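Local atomic coordinates of prolyl-tRNA synthetase (Giardia lamblia ATCC 50803, PDB entry 3IAL), a protein that probably attaches L-proline to its cognate tRNA at the expense of ATP, and binds the prolyl-adenylate intermediate in its catalytic domain. Residues Y128-Y138 with F248-K259. Numbering follows the deposited sequence.
Sequences YSMFSKWVRSY and FSSTFDILYANK
I254 packs against Y128, F131 and S132 of helix 124-134 and against V135 just after it. Its CD1 lies 3.6 Å from F131 CB, at the near edge of that ring, and also meets Y128 CB, while CG1 faces S132 and CG2 packs on V135 CB. With CG1 anti to its carbonyl carbon (chi1 -52°) and CG2 anti to its backbone N, the two branches divide between the helix and V135. Beyond it, Y128 turns its CD2–CE2 edge to one face of F248, an offset edge-to-face pair with planes at 73° and centroids 5.3 Å apart; Y128 OH is bonded to H174. On the other flank V135 CG1 meets Y256 CB, the two side chains pointing the same way.

Further out, K259 CG sits over one face of the Y138 ring, 3.8 Å from its centroid, a CH-pi contact. S132 OG lies within hydrogen-bonding reach of both D253 O (2.6 Å) and F252 O (3.0 Å), the carbonyls just past helix 247-251. Two backbone bonds complete the edge: A257 N to R136 O (3.0 Å, 166° at the hydrogen) and Y138 N to A257 O.

D253, at positive phi, is the C-prime residue of a Schellman motif closing helix 247-251. A single S137–A257 beta bridge then ties the segment after helix 124-134 to strand 256-257, which pairs antiparallel with strand 263-274 of the class II synthetase core, the side chain of Y128 about 6 Å from the bound prolyl-adenylate.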
loop_
_atom_site.group_PDB
_atom_site.type_symbol
_atom_site.label_atom_id
_atom_site.label_comp_id
_atom_site.label_asym_id
_atom_site.label_seq_id
_atom_site.Cartn_x
_atom_site.Cartn_y
_atom_site.Cartn_z
ATOM N N TYR B 128 -21.398 1.780 1.301
ATOM C CA TYR B 128 -22.734 1.194 1.164
ATOM C C TYR B 128 -23.599 1.957 0.142
ATOM O O TYR B 128 -24.456 1.361 -0.496
ATOM C CB TYR B 128 -23.421 1.040 2.528
ATOM C CG TYR B 128 -22.559 0.314 3.558
ATOM C CD1 TYR B 128 -21.537 -0.562 3.163
ATOM C CD2 TYR B 128 -22.766 0.500 4.927
ATOM C CE1 TYR B 128 -20.741 -1.213 4.103
ATOM C CE2 TYR B 128 -21.977 -0.149 5.868
ATOM C CZ TYR B 128 -20.965 -1.004 5.449
ATOM O OH TYR B 128 -20.168 -1.650 6.361
ATOM N N SER B 129 -23.332 3.250 -0.054
ATOM C CA SER B 129 -23.926 3.989 -1.169
ATOM C C SER B 129 -23.520 3.353 -2.501
ATOM O O SER B 129 -24.326 3.301 -3.426
ATOM C CB SER B 129 -23.511 5.466 -1.151
ATOM O OG SER B 129 -23.958 6.108 0.035
ATOM N N MET B 130 -22.279 2.870 -2.600
ATOM C CA MET B 130 -21.848 2.148 -3.806
ATOM C C MET B 130 -22.347 0.701 -3.852
ATOM O O MET B 130 -22.687 0.216 -4.921
ATOM C CB MET B 130 -20.330 2.212 -3.986
ATOM C CG MET B 130 -19.800 3.645 -4.143
ATOM S SD MET B 130 -20.529 4.602 -5.508
ATOM C CE MET B 130 -20.010 3.587 -6.904
ATOM N N PHE B 131 -22.401 0.010 -2.715
ATOM C CA PHE B 131 -23.012 -1.345 -2.673
ATOM C C PHE B 131 -24.433 -1.342 -3.247
ATOM O O PHE B 131 -24.862 -2.307 -3.892
ATOM C CB PHE B 131 -23.048 -1.895 -1.243
ATOM C CG PHE B 131 -21.726 -2.449 -0.745
ATOM C CD1 PHE B 131 -20.518 -2.191 -1.407
ATOM C CD2 PHE B 131 -21.692 -3.211 0.424
ATOM C CE1 PHE B 131 -19.311 -2.708 -0.923
ATOM C CE2 PHE B 131 -20.486 -3.728 0.910
ATOM C CZ PHE B 131 -19.295 -3.481 0.228
ATOM N N SER B 132 -25.157 -0.256 -2.998
ATOM C CA SER B 132 -26.517 -0.068 -3.522
ATOM C C SER B 132 -26.573 -0.188 -5.042
ATOM O O SER B 132 -27.557 -0.663 -5.596
ATOM C CB SER B 132 -27.054 1.309 -3.110
ATOM O OG SER B 132 -28.452 1.399 -3.336
ATOM N N LYS B 133 -25.515 0.263 -5.706
ATOM C CA LYS B 133 -25.399 0.168 -7.159
ATOM C C LYS B 133 -24.843 -1.186 -7.611
ATOM O O LYS B 133 -25.305 -1.749 -8.601
ATOM C CB LYS B 133 -24.518 1.305 -7.685
ATOM C CG LYS B 133 -25.003 2.700 -7.274
ATOM C CD LYS B 133 -24.082 3.791 -7.804
ATOM C CE LYS B 133 -24.541 5.175 -7.361
ATOM N NZ LYS B 133 -24.497 5.288 -5.879
ATOM N N TRP B 134 -23.867 -1.716 -6.881
ATOM C CA TRP B 134 -23.218 -2.979 -7.264
ATOM C C TRP B 134 -24.054 -4.234 -6.974
ATOM O O TRP B 134 -23.838 -5.282 -7.585
ATOM C CB TRP B 134 -21.862 -3.112 -6.575
ATOM C CG TRP B 134 -20.898 -1.992 -6.870
ATOM C CD1 TRP B 134 -20.919 -1.145 -7.943
ATOM C CD2 TRP B 134 -19.751 -1.626 -6.095
ATOM N NE1 TRP B 134 -19.864 -0.270 -7.876
ATOM C CE2 TRP B 134 -19.130 -0.543 -6.751
ATOM C CE3 TRP B 134 -19.182 -2.113 -4.910
ATOM C CZ2 TRP B 134 -17.975 0.059 -6.265
ATOM C CZ3 TRP B 134 -18.037 -1.509 -4.425
ATOM C CH2 TRP B 134 -17.447 -0.433 -5.098
ATOM N N VAL B 135 -24.989 -4.130 -6.034
ATOM C CA VAL B 135 -25.783 -5.267 -5.596
ATOM C C VAL B 135 -27.207 -5.126 -6.119
ATOM O O VAL B 135 -27.956 -4.277 -5.654
ATOM C CB VAL B 135 -25.823 -5.365 -4.063
ATOM C CG1 VAL B 135 -26.701 -6.523 -3.619
ATOM C CG2 VAL B 135 -24.406 -5.492 -3.501
ATOM N N ARG B 136 -27.558 -5.953 -7.103
ATOM C CA ARG B 136 -28.920 -5.981 -7.658
ATOM C C ARG B 136 -29.542 -7.381 -7.635
ATOM O O ARG B 136 -30.764 -7.517 -7.553
ATOM C CB ARG B 136 -28.913 -5.405 -9.083
ATOM C CG ARG B 136 -28.441 -3.931 -9.163
ATOM C CD ARG B 136 -29.426 -2.988 -8.444
ATOM N NE ARG B 136 -28.947 -1.612 -8.274
ATOM C CZ ARG B 136 -28.965 -0.675 -9.221
ATOM N NH1 ARG B 136 -29.420 -0.950 -10.439
ATOM N NH2 ARG B 136 -28.524 0.551 -8.958
ATOM N N SER B 137 -28.697 -8.410 -7.666
ATOM C CA SER B 137 -29.131 -9.797 -7.717
ATOM C C SER B 137 -28.373 -10.641 -6.684
ATOM O O SER B 137 -27.291 -10.254 -6.233
ATOM C CB SER B 137 -28.873 -10.339 -9.131
ATOM O OG SER B 137 -28.830 -11.757 -9.168
ATOM N N TYR B 138 -28.945 -11.794 -6.324
ATOM C CA TYR B 138 -28.241 -12.790 -5.515
ATOM C C TYR B 138 -26.945 -13.230 -6.193
ATOM O O TYR B 138 -26.028 -13.707 -5.520
ATOM C CB TYR B 138 -29.117 -14.018 -5.219
ATOM C CG TYR B 138 -29.400 -14.888 -6.424
ATOM C CD1 TYR B 138 -28.634 -16.020 -6.685
ATOM C CD2 TYR B 138 -30.427 -14.569 -7.315
ATOM C CE1 TYR B 138 -28.885 -16.812 -7.803
ATOM C CE2 TYR B 138 -30.686 -15.357 -8.431
ATOM C CZ TYR B 138 -29.913 -16.473 -8.670
ATOM O OH TYR B 138 -30.162 -17.252 -9.781
ATOM N N PHE B 248 -28.114 -0.613 7.694
ATOM C CA PHE B 248 -27.485 0.195 6.647
ATOM C C PHE B 248 -28.051 -0.119 5.257
ATOM O O PHE B 248 -28.149 0.772 4.407
ATOM C CB PHE B 248 -25.963 -0.000 6.646
ATOM C CG PHE B 248 -25.230 0.824 7.676
ATOM C CD1 PHE B 248 -24.825 2.117 7.386
ATOM C CD2 PHE B 248 -24.924 0.301 8.915
ATOM C CE1 PHE B 248 -24.139 2.877 8.314
ATOM C CE2 PHE B 248 -24.239 1.046 9.847
ATOM C CZ PHE B 248 -23.835 2.332 9.547
ATOM N N SER B 249 -28.427 -1.376 5.026
ATOM C CA SER B 249 -29.008 -1.785 3.749
ATOM C C SER B 249 -30.345 -1.099 3.495
ATOM O O SER B 249 -30.671 -0.743 2.356
ATOM C CB SER B 249 -29.205 -3.302 3.704
ATOM O OG SER B 249 -27.983 -3.987 3.880
ATOM N N SER B 250 -31.130 -0.935 4.553
ATOM C CA SER B 250 -32.387 -0.189 4.455
ATOM C C SER B 250 -32.116 1.296 4.240
ATOM O O SER B 250 -32.733 1.928 3.396
ATOM C CB SER B 250 -33.227 -0.371 5.717
ATOM O OG SER B 250 -34.462 0.310 5.580
ATOM N N THR B 251 -31.179 1.847 5.004
ATOM C CA THR B 251 -30.872 3.275 4.920
ATOM C C THR B 251 -30.301 3.634 3.552
ATOM O O THR B 251 -30.700 4.625 2.959
ATOM C CB THR B 251 -29.888 3.706 6.027
ATOM O OG1 THR B 251 -30.407 3.314 7.302
ATOM C CG2 THR B 251 -29.672 5.218 6.009
ATOM N N PHE B 252 -29.394 2.811 3.036
ATOM C CA PHE B 252 -28.749 3.105 1.746
ATOM C C PHE B 252 -29.402 2.395 0.555
ATOM O O PHE B 252 -28.883 2.436 -0.560
ATOM C CB PHE B 252 -27.238 2.834 1.850
ATOM C CG PHE B 252 -26.545 3.787 2.776
ATOM C CD1 PHE B 252 -26.089 5.007 2.308
ATOM C CD2 PHE B 252 -26.423 3.508 4.128
ATOM C CE1 PHE B 252 -25.483 5.913 3.160
ATOM C CE2 PHE B 252 -25.818 4.419 4.988
ATOM C CZ PHE B 252 -25.350 5.620 4.500
ATOM N N ASP B 253 -30.564 1.787 0.789
ATOM C CA ASP B 253 -31.341 1.131 -0.264
ATOM C C ASP B 253 -30.528 0.081 -1.018
ATOM O O ASP B 253 -30.432 0.115 -2.250
ATOM C CB ASP B 253 -31.914 2.168 -1.242
ATOM C CG ASP B 253 -32.960 3.058 -0.605
ATOM O OD1 ASP B 253 -32.892 3.289 0.624
ATOM O OD2 ASP B 253 -33.852 3.528 -1.347
ATOM N N ILE B 254 -29.920 -0.828 -0.259
ATOM C CA ILE B 254 -29.257 -1.983 -0.820
ATOM C C ILE B 254 -30.251 -3.129 -0.838
ATOM O O ILE B 254 -30.661 -3.636 0.213
ATOM C CB ILE B 254 -28.013 -2.428 -0.020
ATOM C CG1 ILE B 254 -27.053 -1.257 0.207
ATOM C CG2 ILE B 254 -27.313 -3.555 -0.773
ATOM C CD1 ILE B 254 -25.837 -1.620 1.002
ATOM N N LEU B 255 -30.625 -3.537 -2.041
ATOM C CA LEU B 255 -31.600 -4.582 -2.227
ATOM C C LEU B 255 -31.115 -5.516 -3.323
ATOM O O LEU B 255 -30.510 -5.075 -4.296
ATOM C CB LEU B 255 -32.953 -3.971 -2.618
ATOM C CG LEU B 255 -33.768 -3.292 -1.510
ATOM C CD1 LEU B 255 -34.939 -2.528 -2.132
ATOM C CD2 LEU B 255 -34.281 -4.317 -0.492
ATOM N N TYR B 256 -31.360 -6.808 -3.145
ATOM C CA TYR B 256 -31.073 -7.789 -4.177
ATOM C C TYR B 256 -32.290 -8.672 -4.412
ATOM O O TYR B 256 -33.045 -8.974 -3.481
ATOM C CB TYR B 256 -29.841 -8.638 -3.820
ATOM C CG TYR B 256 -30.033 -9.678 -2.728
ATOM C CD1 TYR B 256 -30.371 -10.996 -3.045
ATOM C CD2 TYR B 256 -29.823 -9.362 -1.384
ATOM C CE1 TYR B 256 -30.523 -11.960 -2.059
ATOM C CE2 TYR B 256 -29.981 -10.330 -0.380
ATOM C CZ TYR B 256 -30.338 -11.624 -0.728
ATOM O OH TYR B 256 -30.497 -12.591 0.242
ATOM N N ALA B 257 -32.478 -9.065 -5.666
ATOM C CA ALA B 257 -33.498 -10.033 -6.020
ATOM C C ALA B 257 -32.959 -11.419 -5.707
ATOM O O ALA B 257 -31.930 -11.813 -6.248
ATOM C CB ALA B 257 -33.861 -9.914 -7.519
ATOM N N ASN B 258 -33.642 -12.158 -4.836
ATOM C CA ASN B 258 -33.238 -13.530 -4.524
ATOM C C ASN B 258 -33.696 -14.498 -5.613
ATOM O O ASN B 258 -34.206 -14.059 -6.643
ATOM C CB ASN B 258 -33.702 -13.943 -3.113
ATOM C CG ASN B 258 -35.213 -14.094 -2.977
ATOM O OD1 ASN B 258 -35.961 -14.131 -3.959
ATOM N ND2 ASN B 258 -35.668 -14.210 -1.726
ATOM N N LYS B 259 -33.495 -15.797 -5.408
ATOM C CA LYS B 259 -33.855 -16.810 -6.419
ATOM C C LYS B 259 -35.356 -16.865 -6.710
ATOM O O LYS B 259 -35.755 -17.175 -7.831
ATOM C CB LYS B 259 -33.377 -18.203 -5.997
ATOM C CG LYS B 259 -31.907 -18.466 -6.274
ATOM C CD LYS B 259 -31.390 -19.649 -5.467
ATOM C CE LYS B 259 -29.938 -19.963 -5.807
ATOM N NZ LYS B 259 -29.362 -20.986 -4.893
#